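Local coordinates for hemolysin-related protein (Vibrio cholerae serotype O1, PDB 6MLT), which is a secreted biofilm matrix protein that binds calcium and probably helps adhesion by binding carbohydrates through a beta-prism lectin domain on a beta-propeller, at residues 15-20 with 552-557. Sequence-based numbering, arbitrary orientation.
Sequences LKWSWS and HGVFVY
Trp-19 and Val-554 form a hydrogen-bonded pair in which both N-H...O=C bonds are nearly straight: Trp-19 N gives to Val-554 O at 2.8 Å. Next along the antiparallel strands, Val-556 N gives to Trp-17 O, but Val-556 O takes two donors, Lys-16 N at 2.7 Å and Trp-17 N at 3.2 Å. This is a classic beta bulge, shifting the register by one. At the other end Ser-20 OG donates to His-552 O (2.9 Å), a side-chain hydroxyl carrying the pairing past the last strand residue. The His-552 ring meets Ser-20 O edge-on, NE2 making a weak bond supplemented by a bridging water; ND1 is held by Asp-543. Gly-553, at phi 119°, brings its CA within 3.2 Å of Trp-19 O, where a CB would clash.

Val-556 CG2 sits over the six-membered ring of Trp-17, 3.5 Å from its centroid in a CH-pi contact, while Val-554 CG1 meets the same ring obliquely. With CG between the backbone N and carbonyl carbon (chi1 56°), the indole leaves on the tryptophan-valine face, and its far ring reaches Val-556; NE1 bonds Gly-78 O. On the other face Ser-18 CB meets Phe-555 CD2 at 3.5 Å; their CA atoms are only 4.4 Å apart, and the short serine leaves room for the ring. Leu-15 CD1 lies over Tyr-557 and also reaches the edge of Phe-555.

Thus the first strand closes a four-stranded sheet begun near the C-terminus, consistent with a beta-propeller "velcro": backbone bonds set the register, and the tryptophan-valine face packs against strand 71-76.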
# COMPACT_ATOMS: atom_id res chain seq x y z
N LEU A 15 16.82 -13.35 -20.20
CA LEU A 15 17.43 -12.04 -20.04
C LEU A 15 16.91 -11.09 -21.10
O LEU A 15 16.90 -11.41 -22.29
CB LEU A 15 18.95 -12.15 -20.12
CG LEU A 15 19.72 -10.88 -19.75
CD1 LEU A 15 19.72 -10.68 -18.25
CD2 LEU A 15 21.15 -10.93 -20.29
N LYS A 16 16.48 -9.91 -20.66
CA LYS A 16 16.10 -8.84 -21.57
C LYS A 16 17.31 -7.98 -21.95
O LYS A 16 17.59 -7.79 -23.13
CB LYS A 16 15.02 -7.97 -20.93
CG LYS A 16 14.52 -6.83 -21.80
CD LYS A 16 13.37 -6.11 -21.11
CE LYS A 16 12.80 -4.99 -21.95
NZ LYS A 16 11.50 -4.52 -21.40
N TRP A 17 18.02 -7.46 -20.95
CA TRP A 17 19.33 -6.85 -21.17
C TRP A 17 20.08 -6.84 -19.84
O TRP A 17 19.51 -7.08 -18.78
CB TRP A 17 19.23 -5.44 -21.75
CG TRP A 17 18.39 -4.40 -21.00
CD1 TRP A 17 17.16 -3.94 -21.35
CD2 TRP A 17 18.76 -3.67 -19.81
NE1 TRP A 17 16.73 -2.99 -20.46
CE2 TRP A 17 17.69 -2.80 -19.50
CE3 TRP A 17 19.88 -3.67 -18.97
CZ2 TRP A 17 17.71 -1.94 -18.40
CZ3 TRP A 17 19.90 -2.82 -17.88
CH2 TRP A 17 18.82 -1.97 -17.60
N SER A 18 21.38 -6.55 -19.93
CA SER A 18 22.20 -6.37 -18.74
C SER A 18 23.17 -5.22 -18.98
O SER A 18 23.51 -4.90 -20.12
CB SER A 18 22.98 -7.65 -18.38
OG SER A 18 23.95 -7.96 -19.36
N TRP A 19 23.58 -4.60 -17.88
CA TRP A 19 24.60 -3.57 -17.88
C TRP A 19 25.68 -3.99 -16.89
O TRP A 19 25.37 -4.35 -15.75
CB TRP A 19 24.02 -2.20 -17.49
CG TRP A 19 25.03 -1.10 -17.42
CD1 TRP A 19 25.31 -0.18 -18.38
CD2 TRP A 19 25.91 -0.82 -16.32
NE1 TRP A 19 26.31 0.66 -17.96
CE2 TRP A 19 26.69 0.29 -16.69
CE3 TRP A 19 26.10 -1.39 -15.06
CZ2 TRP A 19 27.66 0.84 -15.85
CZ3 TRP A 19 27.07 -0.85 -14.23
CH2 TRP A 19 27.83 0.25 -14.63
N SER A 20 26.94 -3.95 -17.32
CA SER A 20 28.03 -4.36 -16.45
C SER A 20 29.28 -3.51 -16.61
O SER A 20 30.23 -3.70 -15.84
CB SER A 20 28.40 -5.83 -16.70
OG SER A 20 27.31 -6.67 -16.36
N HIS A 552 27.92 -8.74 -11.79
CA HIS A 552 27.89 -7.37 -11.29
C HIS A 552 27.18 -6.48 -12.30
O HIS A 552 27.30 -6.67 -13.51
CB HIS A 552 29.30 -6.83 -11.02
CG HIS A 552 30.18 -6.77 -12.23
ND1 HIS A 552 31.06 -7.78 -12.57
CD2 HIS A 552 30.35 -5.80 -13.17
CE1 HIS A 552 31.72 -7.44 -13.67
NE2 HIS A 552 31.30 -6.25 -14.05
N GLY A 553 26.43 -5.50 -11.78
CA GLY A 553 25.77 -4.49 -12.58
C GLY A 553 24.27 -4.54 -12.40
O GLY A 553 23.77 -4.64 -11.27
N VAL A 554 23.55 -4.48 -13.52
CA VAL A 554 22.09 -4.46 -13.53
C VAL A 554 21.63 -5.49 -14.55
O VAL A 554 22.10 -5.49 -15.70
CB VAL A 554 21.53 -3.07 -13.88
CG1 VAL A 554 20.00 -3.09 -13.89
CG2 VAL A 554 22.04 -2.03 -12.90
N PHE A 555 20.70 -6.35 -14.14
CA PHE A 555 20.22 -7.44 -14.98
C PHE A 555 18.71 -7.38 -15.02
O PHE A 555 18.05 -7.31 -13.98
CB PHE A 555 20.73 -8.79 -14.45
CG PHE A 555 22.22 -8.94 -14.59
CD1 PHE A 555 23.08 -8.25 -13.75
CD2 PHE A 555 22.75 -9.71 -15.60
CE1 PHE A 555 24.45 -8.35 -13.91
CE2 PHE A 555 24.12 -9.81 -15.76
CZ PHE A 555 24.97 -9.13 -14.91
N VAL A 556 18.16 -7.37 -16.23
CA VAL A 556 16.74 -7.20 -16.46
C VAL A 556 16.23 -8.42 -17.22
O VAL A 556 16.79 -8.78 -18.25
CB VAL A 556 16.44 -5.90 -17.24
CG1 VAL A 556 14.94 -5.76 -17.51
CG2 VAL A 556 16.96 -4.70 -16.45
N TYR A 557 15.17 -9.03 -16.70
CA TYR A 557 14.61 -10.25 -17.24
C TYR A 557 13.17 -10.01 -17.67
O TYR A 557 12.52 -9.05 -17.24
CB TYR A 557 14.66 -11.38 -16.21
CG TYR A 557 16.08 -11.74 -15.82
CD1 TYR A 557 16.76 -11.02 -14.83
CD2 TYR A 557 16.75 -12.76 -16.46
CE1 TYR A 557 18.06 -11.35 -14.48
CE2 TYR A 557 18.04 -13.09 -16.12
CZ TYR A 557 18.69 -12.39 -15.13
OH TYR A 557 19.99 -12.72 -14.81
O HOH W 1 32.85 -5.26 -16.23